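Lys-gingipain W83 (Porphyromonas gingivalis, PDB 4TKX) cleaves proteins after lysine as a secreted cysteine endopeptidase, and may act as a virulence factor in periodontal disease. Local coordinates at residues A[251-256]-A[278-283]; A[225-230]-A[259-264]. One frame throughout, in Å; residues are numbered along the deposited sequence. Where two conformers were deposited one is given.

Contact 1: A[251-256]-A[278-283]; sequences TAQFDY and GSSPNS. With PB (lead (II) ion), chain T; TCK (N-[(1S)-5-amino-1-(chloroacetyl)pentyl]-4-methylbenzenesulfonamide), chain U.
Q253 lies alongside S280, and its side chain follows the carbonyl of that residue. Q253 CB sits 3.3 Å from S280 O. Q253 CG is anti to the backbone N (chi1 -164°) and passes S280 OG at 3.8 Å. The chain stays extended, which brings the amide up to the same carbonyl. There Q253 NE2 donates to S280 O at 2.9 Å, with an almost straight N-H...O angle of 173°. The acceptor lies in the amide plane, while the donor is tilted 27° from the carbonyl plane. S280 OG is hydrogen-bonded to V100 O.

This is the catalytic domain of a family C25 peptidase. The loop after strand 242-247, just past the nucleophile C249, is laid here against the end of strand 273-279. A252 N donates to S279 O at 3.0 Å. A252 CB points at the strand and rests 3.5 Å from G278 C. A water accepts hydrogen bonds from T251 OG1 and S279 N. T251 OG1 is also hydrogen-bonded to Y276 OH.

Segment 251-256 leads to a metal site and 278-283 to the inhibitor pocket. F254 O binds the lead ion at 2.6 Å, in an experimentally established calcium site. S283 O accepts from the sulfonamide N of the inhibitor TCK at 3.0 Å.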
ATOM      1  N   THR A 251       0.468  -0.075 -16.818  1.00  9.97           N
ATOM      2  CA  THR A 251      -0.700   0.603 -16.278  1.00  9.52           C
ATOM      3  C   THR A 251      -0.343   1.628 -15.198  1.00  9.64           C
ATOM      4  O   THR A 251      -1.179   2.463 -14.853  1.00  9.71           O
ATOM      5  CB  THR A 251      -1.723  -0.361 -15.665  1.00  9.59           C
ATOM      6  OG1 THR A 251      -1.126  -1.082 -14.582  1.00 10.31           O
ATOM      7  CG2 THR A 251      -2.289  -1.308 -16.725  1.00 11.43           C
ATOM      8  N   ALA A 252       0.869   1.551 -14.652  1.00  9.28           N
ATOM      9  CA  ALA A 252       1.333   2.552 -13.689  1.00  9.75           C
ATOM     10  C   ALA A 252       2.393   3.494 -14.271  1.00 10.11           C
ATOM     11  O   ALA A 252       3.188   4.064 -13.539  1.00 10.92           O
ATOM     12  CB  ALA A 252       1.846   1.886 -12.411  1.00  9.73           C
ATOM     13  N   GLN A 253       2.396   3.653 -15.590  1.00  9.75           N
ATOM     14  CA  GLN A 253       3.360   4.544 -16.246  1.00  9.54           C
ATOM     15  C   GLN A 253       2.877   5.979 -16.086  1.00 10.10           C
ATOM     16  O   GLN A 253       2.228   6.527 -16.974  1.00 10.12           O
ATOM     17  CB  GLN A 253       3.547   4.179 -17.724  1.00 11.15           C
ATOM     18  CG  GLN A 253       4.790   4.803 -18.325  1.00 11.94           C
ATOM     19  CD  GLN A 253       5.040   4.345 -19.743  1.00 13.46           C
ATOM     20  OE1 GLN A 253       4.959   5.130 -20.692  1.00 15.56           O
ATOM     21  NE2 GLN A 253       5.351   3.065 -19.899  1.00 13.43           N
ATOM     22  N   PHE A 254       3.217   6.575 -14.942  1.00  9.73           N
ATOM     23  CA  PHE A 254       2.551   7.792 -14.488  1.00  9.13           C
ATOM     24  C   PHE A 254       3.096   9.099 -15.060  1.00 10.28           C
ATOM     25  O   PHE A 254       2.673  10.171 -14.621  1.00 10.28           O
ATOM     26  CB  PHE A 254       2.500   7.851 -12.955  1.00  9.89           C
ATOM     27  CG  PHE A 254       3.834   7.741 -12.295  1.00 10.07           C
ATOM     28  CD1 PHE A 254       4.627   8.863 -12.129  1.00 11.13           C
ATOM     29  CD2 PHE A 254       4.298   6.524 -11.828  1.00 11.44           C
ATOM     30  CE1 PHE A 254       5.876   8.762 -11.516  1.00 11.43           C
ATOM     31  CE2 PHE A 254       5.532   6.424 -11.226  1.00 11.74           C
ATOM     32  CZ  PHE A 254       6.316   7.541 -11.060  1.00 11.46           C
ATOM     33  N   ASP A 255       3.980   9.012 -16.058  1.00 10.46           N
ATOM     34  CA  ASP A 255       4.364  10.188 -16.831  1.00 11.92           C
ATOM     35  C   ASP A 255       3.850  10.134 -18.259  1.00 12.47           C
ATOM     36  O   ASP A 255       4.288  10.915 -19.100  1.00 13.29           O
ATOM     37  CB  ASP A 255       5.887  10.404 -16.824  1.00 12.43           C
ATOM     38  CG  ASP A 255       6.635   9.390 -17.682  1.00 14.25           C
ATOM     39  OD1 ASP A 255       6.092   8.296 -17.959  1.00 13.76           O
ATOM     40  OD2 ASP A 255       7.780   9.690 -18.091  1.00 17.25           O
ATOM     41  N   TYR A 256       2.890   9.253 -18.522  1.00 12.64           N
ATOM     42  CA  TYR A 256       2.264   9.171 -19.836  1.00 12.70           C
ATOM     43  C   TYR A 256       1.478  10.453 -20.128  1.00 13.24           C
ATOM     44  O   TYR A 256       1.088  11.184 -19.210  1.00 13.58           O
ATOM     45  CB  TYR A 256       1.364   7.935 -19.882  1.00 12.83           C
ATOM     46  CG  TYR A 256       0.758   7.621 -21.224  1.00 14.06           C
ATOM     47  CD1 TYR A 256       1.563   7.353 -22.328  1.00 15.53           C
ATOM     48  CD2 TYR A 256      -0.620   7.574 -21.391  1.00 14.44           C
ATOM     49  CE1 TYR A 256       1.004   7.052 -23.554  1.00 17.33           C
ATOM     50  CE2 TYR A 256      -1.184   7.286 -22.617  1.00 15.97           C
ATOM     51  CZ  TYR A 256      -0.365   7.031 -23.696  1.00 17.45           C
ATOM     52  OH  TYR A 256      -0.909   6.724 -24.927  1.00 18.81           O
ATOM     53  N   GLY A 278       0.953  -1.452  -9.665  1.00  7.37           N
ATOM     54  CA  GLY A 278       1.162  -1.821 -11.049  1.00  7.95           C
ATOM     55  C   GLY A 278       2.565  -1.449 -11.507  1.00  8.26           C
ATOM     56  O   GLY A 278       3.377  -0.932 -10.741  1.00  8.28           O
ATOM     57  N   SER A 279       2.828  -1.721 -12.779  1.00  8.26           N
ATOM     58  CA  SER A 279       4.144  -1.542 -13.355  1.00  8.41           C
ATOM     59  C   SER A 279       4.191  -0.337 -14.282  1.00  9.58           C
ATOM     60  O   SER A 279       3.282  -0.123 -15.081  1.00  9.89           O
ATOM     61  CB  SER A 279       4.506  -2.783 -14.167  1.00  9.42           C
ATOM     62  OG  SER A 279       5.822  -2.666 -14.681  1.00 10.65           O
ATOM     63  N   SER A 280       5.255   0.440 -14.169  1.00  9.78           N
ATOM     64  CA  SER A 280       5.495   1.538 -15.083  1.00  9.77           C
ATOM     65  C   SER A 280       5.961   1.069 -16.485  1.00 10.07           C
ATOM     66  O   SER A 280       5.386   1.482 -17.479  1.00 10.33           O
ATOM     67  CB  SER A 280       6.480   2.528 -14.468  1.00  9.63           C
ATOM     68  OG  SER A 280       6.897   3.482 -15.442  1.00 11.12           O
ATOM     69  N   PRO A 281       6.983   0.196 -16.557  1.00 10.70           N
ATOM     70  CA  PRO A 281       7.358  -0.386 -17.852  1.00 11.11           C
ATOM     71  C   PRO A 281       6.601  -1.683 -18.112  1.00 11.80           C
ATOM     72  O   PRO A 281       5.663  -2.040 -17.371  1.00 12.01           O
ATOM     73  CB  PRO A 281       8.837  -0.695 -17.658  1.00 11.90           C
ATOM     74  CG  PRO A 281       8.902  -1.152 -16.214  1.00 10.74           C
ATOM     75  CD  PRO A 281       7.921  -0.206 -15.493  1.00 11.12           C
ATOM     76  N   ASN A 282       7.016  -2.404 -19.148  1.00 11.90           N
ATOM     77  CA  ASN A 282       6.483  -3.728 -19.402  1.00 12.48           C
ATOM     78  C   ASN A 282       6.736  -4.663 -18.227  1.00 13.32           C
ATOM     79  O   ASN A 282       7.748  -4.560 -17.546  1.00 13.64           O
ATOM     80  CB  ASN A 282       7.150  -4.330 -20.638  1.00 14.67           C
ATOM     81  CG  ASN A 282       6.815  -3.587 -21.897  1.00 17.66           C
ATOM     82  OD1 ASN A 282       5.793  -2.908 -21.981  1.00 19.42           O
ATOM     83  ND2 ASN A 282       7.668  -3.725 -22.900  1.00 19.32           N
ATOM     84  N   SER A 283       5.801  -5.570 -17.989  1.00 14.23           N
ATOM     85  CA  SER A 283       6.042  -6.707 -17.100  1.00 15.41           C
ATOM     86  C   SER A 283       6.061  -7.978 -17.957  1.00 16.65           C
ATOM     87  O   SER A 283       5.724  -7.954 -19.156  1.00 17.69           O
ATOM     88  CB  SER A 283       5.000  -6.805 -15.972  1.00 16.73           C
ATOM     89  OG  SER A 283       3.775  -7.331 -16.442  1.00 16.84           O
TER
HETATM   90 PB    PB T 719       0.436  11.418 -14.722  0.85 11.82          PB
HETATM   91  S   TCK U 720       4.365  -9.320 -22.566  1.00 23.31           S
HETATM   92  O1S TCK U 720       5.138 -10.359 -21.943  1.00 23.02           O
HETATM   93  O2S TCK U 720       3.271  -9.962 -23.287  1.00 24.77           O
HETATM   94  C1  TCK U 720       5.365  -8.373 -23.707  1.00 24.17           C
HETATM   95  C2  TCK U 720       5.011  -8.380 -25.050  1.00 26.43           C
HETATM   96  C3  TCK U 720       5.784  -7.644 -25.965  1.00 26.82           C
HETATM   97  C4  TCK U 720       6.878  -6.932 -25.519  1.00 27.34           C
HETATM   98  C5  TCK U 720       7.230  -6.932 -24.148  1.00 25.89           C
HETATM   99  C6  TCK U 720       6.473  -7.659 -23.242  1.00 25.16           C
HETATM  100  C7  TCK U 720       7.698  -6.155 -26.510  1.00 27.88           C
HETATM  101  N   TCK U 720       3.799  -8.308 -21.385  1.00 20.34           N
HETATM  102  CA  TCK U 720       2.384  -8.236 -20.999  1.00 19.87           C
HETATM  103  C   TCK U 720       1.923  -6.816 -21.188  1.00 20.86           C
HETATM  104  O   TCK U 720       0.970  -6.380 -20.587  1.00 22.03           O
HETATM  105  CB  TCK U 720       2.218  -8.655 -19.513  1.00 18.64           C
HETATM  106  CG  TCK U 720       2.539 -10.119 -19.300  1.00 18.01           C
HETATM  107  CD  TCK U 720       2.570 -10.512 -17.777  1.00 16.78           C
HETATM  108  CE  TCK U 720       1.201 -10.743 -17.192  1.00 14.89           C
HETATM  109  NZ  TCK U 720       1.324 -11.035 -15.784  1.00 14.27           N
HETATM  110  CM  TCK U 720       2.754  -5.908 -22.108  1.00 21.77           C
HETATM  111  O   HOH W   1       0.742  -2.908 -14.256  1.00 10.79           O
HETATM  112  O   HOH W   2      -1.414  12.473 -15.979  1.00 19.47           O

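Contact 2: A[225-230]-A[259-264]; sequences PLLTTS and PCFGEV. With PB (lead (II) ion), chain T.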
ATOM      1  N   PRO A 225      -9.987  -9.363 -20.121  1.00 13.35           N
ATOM      2  CA  PRO A 225     -11.183  -8.541 -20.320  1.00 13.56           C
ATOM      3  C   PRO A 225     -10.899  -7.060 -20.171  1.00 13.46           C
ATOM      4  O   PRO A 225     -10.170  -6.625 -19.279  1.00 13.49           O
ATOM      5  CB  PRO A 225     -12.148  -9.045 -19.236  1.00 14.15           C
ATOM      6  CG  PRO A 225     -11.290  -9.705 -18.221  1.00 13.68           C
ATOM      7  CD  PRO A 225     -10.163 -10.313 -19.014  1.00 13.42           C
ATOM      8  N   LEU A 226     -11.481  -6.291 -21.073  1.00 13.06           N
ATOM      9  CA  LEU A 226     -11.174  -4.879 -21.194  1.00 12.62           C
ATOM     10  C   LEU A 226     -11.770  -4.027 -20.084  1.00 11.86           C
ATOM     11  O   LEU A 226     -12.968  -4.069 -19.822  1.00 12.58           O
ATOM     12  CB  LEU A 226     -11.683  -4.377 -22.533  1.00 13.54           C
ATOM     13  CG  LEU A 226     -11.379  -2.929 -22.890  1.00 14.44           C
ATOM     14  CD1 LEU A 226      -9.887  -2.701 -22.973  1.00 14.63           C
ATOM     15  CD2 LEU A 226     -12.052  -2.551 -24.205  1.00 16.70           C
ATOM     16  N   LEU A 227     -10.907  -3.246 -19.444  1.00 11.22           N
ATOM     17  CA  LEU A 227     -11.321  -2.233 -18.483  1.00 10.23           C
ATOM     18  C   LEU A 227     -10.468  -0.999 -18.750  1.00 11.66           C
ATOM     19  O   LEU A 227      -9.280  -0.970 -18.424  1.00 12.21           O
ATOM     20  CB  LEU A 227     -11.118  -2.717 -17.050  1.00 10.21           C
ATOM     21  CG  LEU A 227     -11.600  -1.772 -15.947  1.00 10.36           C
ATOM     22  CD1 LEU A 227     -13.114  -1.622 -15.978  1.00 11.04           C
ATOM     23  CD2 LEU A 227     -11.164  -2.293 -14.573  1.00 10.36           C
ATOM     24  N   THR A 228     -11.078   0.009 -19.355  1.00 12.61           N
ATOM     25  CA  THR A 228     -10.372   1.215 -19.717  1.00 12.01           C
ATOM     26  C   THR A 228     -10.569   2.320 -18.681  1.00 11.60           C
ATOM     27  O   THR A 228     -11.453   2.233 -17.826  1.00 11.72           O
ATOM     28  CB  THR A 228     -10.926   1.792 -21.021  1.00 14.29           C
ATOM     29  OG1 THR A 228     -12.278   2.209 -20.789  1.00 15.64           O
ATOM     30  CG2 THR A 228     -10.874   0.757 -22.164  1.00 15.12           C
ATOM     31  N   THR A 229      -9.793   3.392 -18.803  1.00 12.01           N
ATOM     32  CA  THR A 229      -9.948   4.531 -17.907  1.00 12.94           C
ATOM     33  C   THR A 229     -11.339   5.155 -18.030  1.00 13.49           C
ATOM     34  O   THR A 229     -11.881   5.633 -17.053  1.00 13.77           O
ATOM     35  CB  THR A 229      -8.860   5.589 -18.115  1.00 15.07           C
ATOM     36  OG1 THR A 229      -8.744   5.876 -19.509  1.00 16.41           O
ATOM     37  CG2 THR A 229      -7.522   5.084 -17.586  1.00 15.35           C
ATOM     38  N   SER A 230     -11.912   5.129 -19.231  0.50 14.25           N
ATOM     39  CA  SER A 230     -13.272   5.611 -19.429  0.50 15.62           C
ATOM     40  C   SER A 230     -14.241   4.795 -18.577  0.50 15.15           C
ATOM     41  O   SER A 230     -15.125   5.347 -17.923  0.50 15.49           O
ATOM     42  CB  SER A 230     -13.644   5.532 -20.907  0.50 18.38           C
ATOM     43  OG  SER A 230     -14.963   5.991 -21.139  0.50 19.78           O
ATOM     44  N   PRO A 259      -3.520  10.588 -18.137  1.00 10.98           N
ATOM     45  CA  PRO A 259      -3.446   9.905 -16.840  1.00 10.07           C
ATOM     46  C   PRO A 259      -3.471   8.391 -17.040  1.00  9.70           C
ATOM     47  O   PRO A 259      -4.297   7.880 -17.805  1.00 10.78           O
ATOM     48  CB  PRO A 259      -4.708  10.390 -16.126  1.00 11.09           C
ATOM     49  CG  PRO A 259      -4.948  11.759 -16.727  1.00 11.80           C
ATOM     50  CD  PRO A 259      -4.603  11.579 -18.182  1.00 12.11           C
ATOM     51  N   CYS A 260      -2.571   7.672 -16.375  1.00  9.23           N
ATOM     52  CA  CYS A 260      -2.524   6.226 -16.547  1.00  9.04           C
ATOM     53  C   CYS A 260      -3.631   5.540 -15.727  1.00  8.35           C
ATOM     54  O   CYS A 260      -4.301   6.150 -14.897  1.00  7.65           O
ATOM     55  CB  CYS A 260      -1.151   5.671 -16.193  1.00  9.68           C
ATOM     56  SG  CYS A 260      -0.730   5.754 -14.438  1.00 10.86           S
ATOM     57  N   PHE A 261      -3.841   4.270 -16.031  1.00  8.51           N
ATOM     58  CA  PHE A 261      -4.869   3.468 -15.391  1.00  8.04           C
ATOM     59  C   PHE A 261      -4.750   3.563 -13.863  1.00  7.80           C
ATOM     60  O   PHE A 261      -5.740   3.756 -13.148  1.00  7.54           O
ATOM     61  CB  PHE A 261      -4.709   2.022 -15.870  1.00  8.61           C
ATOM     62  CG  PHE A 261      -5.715   1.064 -15.302  1.00  8.91           C
ATOM     63  CD1 PHE A 261      -5.505   0.458 -14.073  1.00  9.56           C
ATOM     64  CD2 PHE A 261      -6.844   0.730 -16.019  1.00  9.63           C
ATOM     65  CE1 PHE A 261      -6.416  -0.436 -13.560  1.00  9.73           C
ATOM     66  CE2 PHE A 261      -7.755  -0.159 -15.517  1.00  9.10           C
ATOM     67  CZ  PHE A 261      -7.531  -0.757 -14.278  1.00  9.28           C
ATOM     68  N   GLY A 262      -3.534   3.432 -13.351  1.00  8.06           N
ATOM     69  CA  GLY A 262      -3.335   3.479 -11.904  1.00  8.01           C
ATOM     70  C   GLY A 262      -3.702   4.807 -11.273  1.00  7.35           C
ATOM     71  O   GLY A 262      -4.191   4.866 -10.129  1.00  8.51           O
ATOM     72  N   GLU A 263      -3.425   5.878 -11.995  1.00  7.10           N
ATOM     73  CA  GLU A 263      -3.808   7.220 -11.568  1.00  8.07           C
ATOM     74  C   GLU A 263      -5.327   7.384 -11.604  1.00  7.34           C
ATOM     75  O   GLU A 263      -5.930   7.875 -10.657  1.00  7.93           O
ATOM     76  CB  GLU A 263      -3.134   8.278 -12.452  1.00  8.21           C
ATOM     77  CG  GLU A 263      -1.665   8.482 -12.119  1.00  8.50           C
ATOM     78  CD  GLU A 263      -0.946   9.430 -13.062  1.00 10.40           C
ATOM     79  OE1 GLU A 263      -1.146   9.292 -14.276  1.00 13.11           O
ATOM     80  OE2 GLU A 263      -0.165  10.299 -12.595  1.00 10.43           O
ATOM     81  N   VAL A 264      -5.960   6.955 -12.688  1.00  7.31           N
ATOM     82  CA  VAL A 264      -7.387   7.148 -12.798  1.00  7.24           C
ATOM     83  C   VAL A 264      -8.115   6.322 -11.729  1.00  7.74           C
ATOM     84  O   VAL A 264      -9.031   6.819 -11.087  1.00  7.74           O
ATOM     85  CB  VAL A 264      -7.898   6.818 -14.204  1.00  8.15           C
ATOM     86  CG1 VAL A 264      -9.406   6.912 -14.248  1.00  8.15           C
ATOM     87  CG2 VAL A 264      -7.242   7.771 -15.231  1.00  8.45           C
TER
HETATM   88 PB    PB T 719       0.436  11.418 -14.722  0.85 11.82          PB
HETATM   89  O   HOH W   3      -6.694   8.476 -18.947  1.00 16.26           O
HETATM   90  O   HOH W   2      -1.414  12.473 -15.979  1.00 19.47           O
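The N-terminal turn of helix 261-267 packs here against the junction of strand 226-228 and helix 229-233. The side chains of T229 and V264 cross at about a right angle. The methyl of T229 does most of the touching. T229 CG2 lies 3.6 Å from V264 CG2 and also rests on the backbone at F261 CA, at 3.8 Å. T229 CG2 is anti to its own carbonyl carbon, which turns the methyl to the helix.

F261 reaches back along the strand. Its CG is anti to the backbone N (chi1 -179°), and the ring presents an edge to L227. F261 CE2 is 3.4 Å from L227 O, which lies near the ring plane. L227 CD2 meets the same edge, 4.0 Å from F261 CZ. W222 stacks on the F261 ring.

The helix start is a capping box. C260 is the N-cap, and its SG accepts a weak bond from E263 N. In return C260 N donates to E263 OE1 at 3.0 Å, on the anti lone pair of that oxygen. The bond probably limits rotation of the carboxylate. E263 OE1 and E263 OE2 bind the lead ion at 2.7 Å and 2.5 Å. D85 OD1 binds the same ion. S122 OG is hydrogen-bonded to E263 OE2. A water donates to P259 O at 2.7 Å and is weakly linked to T229 OG1.

Along the chain, 225-230 comes first and leads through strand 242-247 to 251-256. Next comes 259-264, which enters helix 261-267. Last is segment 278-283, at the end of strand 273-279. The two contacts therefore cross. Contact 2 closes a loop that contains 251-256, and contact 1 closes one that contains the whole of helix 261-267. Contact 2 ties the small antiparallel sheet of 217-228 to helix 261-267. Contact 1 ties the loop after strand 242-247 to the next strand of the six-stranded sheet. They touch where T251 O probably accepts a hydrogen bond from G262 N at 3.0 Å. Both also reach the same lead ion.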